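Local coordinates for chitin deacetylase 1 (Bombyx mori, PDB 5ZNT), which hydrolyses the N-acetamido groups of N-acetyl-D-glucosamine residues in chitin, releasing acetate and leaving chitosan, with zinc as its cofactor, at residues N155-M160 with L167-I172; R110-S113 with D119-K122; H192-H195 with S200-T203. One frame throughout, in Å; residues are numbered along the deposited sequence.

Contact 1: residues N155-M160 with L167-I172; sequences NNQFTM and LYDSTI
Asp169 reaches from strand 168-169 to the ends of two side chains of helix 154-163, Gln157 and Phe158. Its CB packs beside the phenylalanine ring, 3.8 Å from CE2 of Phe158. With CG anti to the backbone N (chi1 172°), the carboxylate points at the helix, and its CG comes next to the Gln157 amide. OD1 has two neighbours. The hydroxyl OG1 of Thr171 donates to OD1 of Asp169 over 2.5 Å from the syn side, 16° out of the carboxylate plane, and NE2 of Gln157 comes within 2.7 Å of that same OD1. Amide and carboxylate planes stand nearly perpendicular, 88° apart. OD2 of Asp169 takes the backbone N of Thr171 (2.9 Å) from above the carboxylate plane, which makes an Asx turn, and it also lies 3.6 Å from CZ of Phe158.

Gln157 gets there through an extended chain, while its OE1 is hydrogen-bonded to the backbone N of Gly153; the amide is thus anchored by its oxygen as its nitrogen faces the acid. On the apolar side, CD1 of Ile172 touches CZ of Phe158 at 3.6 Å, the two side chains crossing obliquely.

The pairing joins helix 154-163 to the strand that follows it in a beta-alpha-beta unit begun by strand 144-145, part of the carbohydrate esterase 4 (polysaccharide deacetylase) domain of this longer protein. The zinc ion lies about 10 Å from the side chain of Thr171. All five touching residues are buried. By taking both the hydroxyl and the backbone N-H of Thr171, the acid probably fixes the threonine rotamer and the bend after the strand together; OG1 of Thr171 also accepts from the N-H of Ala147.

Contact 2: residues R110-S113 with D119-K122; sequences RFWS and DWGK
Trp112 brings CE3 over one face of the Trp120 indole, 3.7 Å above its plane and offset toward the rim. The six-membered rings meet obliquely, their planes 58° apart, and CE3 of Trp112 meets CH2 of Trp120 at 3.7 Å. At the edge of the Trp120 indole, in its plane, sits a water that accepts from NE1 of Trp120 (2.9 Å) and donates to the backbone O of Trp112 (2.8 Å). That carbonyl O of Trp112 also lies 3.4 Å from CZ2 of Trp120. A face of Trp112 is covered by its neighbour, CE2 of Phe111 standing over the ring centre, while Trp112 NE1 lies at the Phe111 edge and bonds to the backbone O of Asn106.

Phe111, its CG anti to the backbone N (chi1 159°), brings CE1 to 4.1 Å from OD2 of Asp119, a loose oblique approach. An alanine in place of Trp120 would probably leave the bridging water without its indole donor and open a gap beside Trp112.

The contact packs the short helix 109-113 against the first turns of helix 117-134. Trp120 is shared with helix 154-163, touching Gln157 and Met160, whereas Trp112 packs on Ser102 and Pro148, its side chain about 6 Å from that of the zinc ligand His105.

Contact 3: residues H192-H195 with S200-T203; sequences HRCH and SCPT
Cys194 and Cys201 are joined by a disulfide, SG to SG 2.1 Å, with a chi3 of 85° that gives it a right-handed twist and sets the CB atoms of Cys194 and Cys201 3.7 Å apart. The two cysteines enter it differently. SG of Cys194 is anti to its backbone N (chi1 -168°), whereas SG of Cys201 is anti to its own carbonyl carbon and lies beside the N. The CA atoms of Cys194 and Cys201 are 5.9 Å apart.

Van der Waals contact adds little: SG of Cys194 approaches the backbone atom C of Ser200 at 4.2 Å.

Hydrogen bonds brace the flanks. Within 192-195, ND1 of His192 donates to the backbone O of Arg193 over 2.8 Å, arriving from above the carbonyl plane. Its NE2 bonds to the Tyr184 hydroxyl, so both ring nitrogens are engaged and the imidazole is held against turning. His195 NE2 is hydrogen-bonded to OE2 of Glu215, and Ser200 makes a backbone bond to Gly154.

Neither segment has regular secondary structure, and the crosslink lies at the surface. A covalent bridge that spans only six residues closes a small ring in this irregular loop of a secreted enzyme, and probably limits how far its two arms can separate.

Overall arrangement
From the N terminus, contact 2 comes first, closing the short turn between helices 109-113 and 117-134. The chain then runs through strand 144-145 into helix 154-163, and contact 1 closes the connection from that helix to strand 168-169. Contact 3 follows, pinching a small loop between strands 184-185 and 209-214. The three are in series; none nests in or crosses another. Helix 154-163 links them: one flank packs on contact 2, and Asn155 and Phe158 meet Thr203 and Pro202 of contact 3, where Ile172 also touches His192. Contacts 2 and 3, their centres about 17 Å apart, barely meet, at Ser113 and Ser200.

Contact 1: residues N155-M160 with L167-I172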
loop_
_atom_site.group_PDB
_atom_site.type_symbol
_atom_site.label_atom_id
_atom_site.label_comp_id
_atom_site.label_asym_id
_atom_site.label_seq_id
_atom_site.Cartn_x
_atom_site.Cartn_y
_atom_site.Cartn_z
ATOM N N ASN A 155 16.710 -3.643 -10.467
ATOM C CA ASN A 155 17.285 -4.369 -9.344
ATOM C C ASN A 155 17.704 -3.431 -8.222
ATOM O O ASN A 155 17.725 -3.840 -7.061
ATOM C CB ASN A 155 18.493 -5.200 -9.790
ATOM C CG ASN A 155 18.094 -6.363 -10.694
ATOM O OD1 ASN A 155 17.458 -7.334 -10.239
ATOM N ND2 ASN A 155 18.456 -6.269 -11.983
ATOM N N ASN A 156 18.058 -2.191 -8.559
ATOM C CA ASN A 156 18.560 -1.260 -7.551
ATOM C C ASN A 156 17.545 -1.052 -6.435
ATOM O O ASN A 156 17.903 -1.090 -5.254
ATOM C CB ASN A 156 18.917 0.073 -8.203
ATOM C CG ASN A 156 20.217 -0.002 -8.988
ATOM O OD1 ASN A 156 20.944 -1.000 -8.925
ATOM N ND2 ASN A 156 20.508 1.044 -9.730
ATOM N N GLN A 157 16.275 -0.818 -6.792
ATOM C CA GLN A 157 15.249 -0.625 -5.767
ATOM C C GLN A 157 15.212 -1.807 -4.817
ATOM O O GLN A 157 15.189 -1.643 -3.592
ATOM C CB GLN A 157 13.875 -0.416 -6.405
ATOM C CG GLN A 157 12.730 -0.391 -5.346
ATOM C CD GLN A 157 11.344 -0.246 -5.950
ATOM O OE1 GLN A 157 11.201 -0.116 -7.165
ATOM N NE2 GLN A 157 10.306 -0.268 -5.094
ATOM N N PHE A 158 15.250 -3.026 -5.372
ATOM C CA PHE A 158 15.082 -4.208 -4.546
ATOM C C PHE A 158 16.361 -4.575 -3.817
ATOM O O PHE A 158 16.288 -5.081 -2.694
ATOM C CB PHE A 158 14.543 -5.361 -5.411
ATOM C CG PHE A 158 13.126 -5.144 -5.829
ATOM C CD1 PHE A 158 12.820 -4.269 -6.859
ATOM C CD2 PHE A 158 12.084 -5.734 -5.119
ATOM C CE1 PHE A 158 11.513 -4.020 -7.214
ATOM C CE2 PHE A 158 10.769 -5.486 -5.465
ATOM C CZ PHE A 158 10.484 -4.640 -6.517
ATOM N N THR A 159 17.536 -4.307 -4.409
ATOM C CA THR A 159 18.769 -4.416 -3.636
ATOM C C THR A 159 18.707 -3.515 -2.402
ATOM O O THR A 159 19.002 -3.946 -1.283
ATOM C CB THR A 159 19.980 -4.061 -4.507
ATOM O OG1 THR A 159 20.035 -4.944 -5.639
ATOM C CG2 THR A 159 21.279 -4.188 -3.693
ATOM N N MET A 160 18.292 -2.261 -2.591
ATOM C CA MET A 160 18.122 -1.373 -1.443
ATOM C C MET A 160 17.174 -1.987 -0.422
ATOM O O MET A 160 17.473 -2.034 0.776
ATOM C CB MET A 160 17.606 -0.003 -1.904
ATOM C CG MET A 160 17.357 0.999 -0.752
ATOM S SD MET A 160 15.764 0.772 0.084
ATOM C CE MET A 160 14.602 1.304 -1.170
ATOM N N LEU A 167 10.009 -5.070 4.206
ATOM C CA LEU A 167 9.325 -6.349 4.030
ATOM C C LEU A 167 8.792 -6.503 2.611
ATOM O O LEU A 167 8.959 -7.554 1.981
ATOM C CB LEU A 167 8.187 -6.479 5.037
ATOM C CG LEU A 167 7.330 -7.744 4.927
ATOM C CD1 LEU A 167 8.195 -8.994 5.192
ATOM C CD2 LEU A 167 6.135 -7.644 5.885
ATOM N N TYR A 168 8.144 -5.472 2.082
ATOM C CA TYR A 168 7.504 -5.647 0.796
ATOM C C TYR A 168 7.559 -4.368 -0.002
ATOM O O TYR A 168 7.643 -3.261 0.545
ATOM C CB TYR A 168 6.044 -6.093 0.930
ATOM C CG TYR A 168 5.125 -5.041 1.523
ATOM C CD1 TYR A 168 4.468 -4.120 0.707
ATOM C CD2 TYR A 168 4.936 -4.959 2.896
ATOM C CE1 TYR A 168 3.624 -3.146 1.251
ATOM C CE2 TYR A 168 4.103 -3.982 3.451
ATOM C CZ TYR A 168 3.447 -3.093 2.620
ATOM O OH TYR A 168 2.636 -2.123 3.154
ATOM N N ASP A 169 7.470 -4.548 -1.312
ATOM C CA ASP A 169 7.211 -3.491 -2.262
ATOM C C ASP A 169 5.794 -3.636 -2.805
ATOM O O ASP A 169 5.267 -4.748 -2.922
ATOM C CB ASP A 169 8.215 -3.554 -3.409
ATOM C CG ASP A 169 7.875 -2.601 -4.509
ATOM O OD1 ASP A 169 8.008 -1.382 -4.286
ATOM O OD2 ASP A 169 7.442 -3.048 -5.588
ATOM N N SER A 170 5.167 -2.500 -3.120
ATOM C CA SER A 170 3.902 -2.476 -3.862
ATOM C C SER A 170 4.028 -1.374 -4.910
ATOM O O SER A 170 3.375 -0.328 -4.855
ATOM C CB SER A 170 2.682 -2.259 -2.966
ATOM O OG SER A 170 1.480 -2.450 -3.730
ATOM N N THR A 171 4.902 -1.615 -5.874
ATOM C CA THR A 171 5.115 -0.721 -7.006
ATOM C C THR A 171 4.899 -1.405 -8.354
ATOM O O THR A 171 4.563 -0.734 -9.330
ATOM C CB THR A 171 6.546 -0.158 -6.960
ATOM O OG1 THR A 171 6.813 0.372 -5.655
ATOM C CG2 THR A 171 6.758 0.907 -8.018
ATOM N N ILE A 172 5.071 -2.718 -8.421
ATOM C CA ILE A 172 5.017 -3.443 -9.685
ATOM C C ILE A 172 3.565 -3.685 -10.065
ATOM O O ILE A 172 2.778 -4.196 -9.261
ATOM C CB ILE A 172 5.796 -4.758 -9.574
ATOM C CG1 ILE A 172 7.281 -4.436 -9.394
ATOM C CG2 ILE A 172 5.540 -5.647 -10.826
ATOM C CD1 ILE A 172 8.120 -5.655 -9.084
#

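Contact 2: residues R110-S113 with D119-K122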
loop_
_atom_site.group_PDB
_atom_site.type_symbol
_atom_site.label_atom_id
_atom_site.label_comp_id
_atom_site.label_asym_id
_atom_site.label_seq_id
_atom_site.Cartn_x
_atom_site.Cartn_y
_atom_site.Cartn_z
ATOM N N ARG A 110 12.311 9.712 -14.763
ATOM C CA ARG A 110 13.549 9.059 -15.147
ATOM C C ARG A 110 14.521 8.986 -13.980
ATOM O O ARG A 110 15.382 8.095 -13.949
ATOM C CB ARG A 110 14.164 9.781 -16.348
ATOM C CG ARG A 110 13.112 10.269 -17.350
ATOM C CD ARG A 110 13.572 11.492 -18.150
ATOM N NE ARG A 110 14.117 12.548 -17.301
ATOM C CZ ARG A 110 14.892 13.537 -17.734
ATOM N NH1 ARG A 110 15.221 13.614 -19.019
ATOM N NH2 ARG A 110 15.338 14.451 -16.882
ATOM N N PHE A 111 14.400 9.900 -13.007
ATOM C CA PHE A 111 15.207 9.761 -11.795
ATOM C C PHE A 111 14.962 8.408 -11.138
ATOM O O PHE A 111 15.907 7.674 -10.838
ATOM C CB PHE A 111 14.917 10.890 -10.803
ATOM C CG PHE A 111 15.311 10.549 -9.384
ATOM C CD1 PHE A 111 16.636 10.661 -8.977
ATOM C CD2 PHE A 111 14.365 10.083 -8.471
ATOM C CE1 PHE A 111 17.014 10.323 -7.688
ATOM C CE2 PHE A 111 14.730 9.744 -7.185
ATOM C CZ PHE A 111 16.056 9.867 -6.780
ATOM N N TRP A 112 13.689 8.047 -10.936
ATOM C CA TRP A 112 13.372 6.793 -10.250
ATOM C C TRP A 112 13.832 5.578 -11.058
ATOM O O TRP A 112 14.409 4.630 -10.506
ATOM C CB TRP A 112 11.869 6.719 -9.976
ATOM C CG TRP A 112 11.414 7.802 -9.043
ATOM C CD1 TRP A 112 10.739 8.940 -9.368
ATOM C CD2 TRP A 112 11.645 7.858 -7.633
ATOM N NE1 TRP A 112 10.523 9.700 -8.246
ATOM C CE2 TRP A 112 11.072 9.060 -7.163
ATOM C CE3 TRP A 112 12.284 7.011 -6.726
ATOM C CZ2 TRP A 112 11.110 9.434 -5.814
ATOM C CZ3 TRP A 112 12.310 7.374 -5.375
ATOM C CH2 TRP A 112 11.743 8.579 -4.939
ATOM N N SER A 113 13.561 5.575 -12.361
ATOM C CA SER A 113 13.840 4.379 -13.146
ATOM C C SER A 113 15.338 4.143 -13.320
ATOM O O SER A 113 15.738 3.019 -13.644
ATOM C CB SER A 113 13.133 4.471 -14.504
ATOM O OG SER A 113 11.714 4.399 -14.349
ATOM N N ASP A 119 20.514 6.230 -3.865
ATOM C CA ASP A 119 19.384 7.133 -4.072
ATOM C C ASP A 119 18.093 6.529 -3.517
ATOM O O ASP A 119 17.326 7.200 -2.818
ATOM C CB ASP A 119 19.183 7.435 -5.560
ATOM C CG ASP A 119 20.248 8.356 -6.166
ATOM O OD1 ASP A 119 20.827 9.217 -5.464
ATOM O OD2 ASP A 119 20.477 8.209 -7.392
ATOM N N TRP A 120 17.823 5.265 -3.861
ATOM C CA TRP A 120 16.633 4.595 -3.343
ATOM C C TRP A 120 16.656 4.557 -1.824
ATOM O O TRP A 120 15.617 4.738 -1.178
ATOM C CB TRP A 120 16.532 3.171 -3.907
ATOM C CG TRP A 120 15.928 3.146 -5.260
ATOM C CD1 TRP A 120 16.591 3.063 -6.469
ATOM C CD2 TRP A 120 14.537 3.225 -5.567
ATOM N NE1 TRP A 120 15.684 3.082 -7.505
ATOM C CE2 TRP A 120 14.418 3.197 -6.983
ATOM C CE3 TRP A 120 13.372 3.335 -4.786
ATOM C CZ2 TRP A 120 13.185 3.251 -7.628
ATOM C CZ3 TRP A 120 12.145 3.382 -5.430
ATOM C CH2 TRP A 120 12.061 3.338 -6.840
ATOM N N GLY A 121 17.828 4.303 -1.240
ATOM C CA GLY A 121 17.939 4.261 0.209
ATOM C C GLY A 121 17.660 5.610 0.842
ATOM O O GLY A 121 16.907 5.699 1.817
ATOM N N LYS A 122 18.228 6.682 0.280
ATOM C CA LYS A 122 17.984 8.008 0.855
ATOM C C LYS A 122 16.509 8.367 0.795
ATOM O O LYS A 122 15.970 8.937 1.746
ATOM C CB LYS A 122 18.817 9.069 0.145
ATOM C CG LYS A 122 20.319 8.951 0.456
ATOM C CD LYS A 122 21.123 9.895 -0.430
ATOM C CE LYS A 122 21.879 10.913 0.386
ATOM N NZ LYS A 122 22.479 11.956 -0.492
HETATM O O HOH W 1 16.512 2.729 -10.291
#

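Contact 3: residues H192-H195 with S200-T203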
loop_
_atom_site.group_PDB
_atom_site.type_symbol
_atom_site.label_atom_id
_atom_site.label_comp_id
_atom_site.label_asym_id
_atom_site.label_seq_id
_atom_site.Cartn_x
_atom_site.Cartn_y
_atom_site.Cartn_z
ATOM N N HIS A 192 4.947 -12.526 -14.380
ATOM C CA HIS A 192 4.221 -11.730 -15.363
ATOM C C HIS A 192 5.202 -10.764 -15.998
ATOM O O HIS A 192 6.313 -10.571 -15.505
ATOM C CB HIS A 192 3.050 -10.967 -14.738
ATOM C CG HIS A 192 3.473 -9.990 -13.684
ATOM N ND1 HIS A 192 3.837 -8.693 -13.978
ATOM C CD2 HIS A 192 3.597 -10.127 -12.343
ATOM C CE1 HIS A 192 4.165 -8.071 -12.856
ATOM N NE2 HIS A 192 4.036 -8.919 -11.850
ATOM N N ARG A 193 4.778 -10.166 -17.108
ATOM C CA ARG A 193 5.610 -9.221 -17.836
ATOM C C ARG A 193 5.834 -7.947 -17.023
ATOM O O ARG A 193 4.983 -7.525 -16.232
ATOM C CB ARG A 193 4.962 -8.834 -19.164
ATOM C CG ARG A 193 4.832 -9.961 -20.180
ATOM C CD ARG A 193 4.461 -9.390 -21.544
ATOM N NE ARG A 193 4.592 -10.435 -22.556
ATOM C CZ ARG A 193 3.649 -11.335 -22.813
ATOM N NH1 ARG A 193 2.512 -11.303 -22.129
ATOM N NH2 ARG A 193 3.857 -12.274 -23.740
ATOM N N CYS A 194 6.988 -7.329 -17.246
ATOM C CA CYS A 194 7.229 -5.970 -16.769
ATOM C C CYS A 194 6.290 -5.027 -17.509
ATOM O O CYS A 194 6.383 -4.883 -18.730
ATOM C CB CYS A 194 8.687 -5.589 -17.000
ATOM S SG CYS A 194 9.155 -4.063 -16.125
ATOM N N HIS A 195 5.381 -4.387 -16.781
ATOM C CA HIS A 195 4.241 -3.698 -17.369
ATOM C C HIS A 195 4.332 -2.198 -17.120
ATOM O O HIS A 195 4.647 -1.758 -16.009
ATOM C CB HIS A 195 2.932 -4.261 -16.794
ATOM C CG HIS A 195 1.693 -3.743 -17.461
ATOM N ND1 HIS A 195 1.372 -4.027 -18.771
ATOM C CD2 HIS A 195 0.686 -2.967 -16.987
ATOM C CE1 HIS A 195 0.226 -3.443 -19.077
ATOM N NE2 HIS A 195 -0.211 -2.794 -18.011
ATOM N N SER A 200 11.509 -0.421 -15.682
ATOM C CA SER A 200 12.690 -1.228 -15.415
ATOM C C SER A 200 12.379 -2.101 -14.203
ATOM O O SER A 200 12.341 -1.602 -13.077
ATOM C CB SER A 200 13.898 -0.309 -15.190
ATOM O OG SER A 200 14.956 -0.934 -14.481
ATOM N N CYS A 201 12.131 -3.430 -14.437
ATOM C CA CYS A 201 11.767 -4.354 -13.367
ATOM C C CYS A 201 12.976 -5.146 -12.893
ATOM O O CYS A 201 13.943 -5.336 -13.640
ATOM C CB CYS A 201 10.684 -5.337 -13.839
ATOM S SG CYS A 201 9.087 -4.610 -14.137
ATOM N N PRO A 202 12.946 -5.647 -11.660
ATOM C CA PRO A 202 14.049 -6.483 -11.179
ATOM C C PRO A 202 14.161 -7.767 -11.986
ATOM O O PRO A 202 13.175 -8.284 -12.515
ATOM C CB PRO A 202 13.669 -6.781 -9.722
ATOM C CG PRO A 202 12.184 -6.627 -9.687
ATOM C CD PRO A 202 11.899 -5.488 -10.634
ATOM N N THR A 203 15.384 -8.279 -12.072
ATOM C CA THR A 203 15.650 -9.540 -12.743
ATOM C C THR A 203 16.355 -10.550 -11.870
ATOM O O THR A 203 16.229 -11.751 -12.133
ATOM C CB THR A 203 16.510 -9.323 -13.995
ATOM O OG1 THR A 203 17.724 -8.671 -13.610
ATOM C CG2 THR A 203 15.781 -8.489 -15.004
#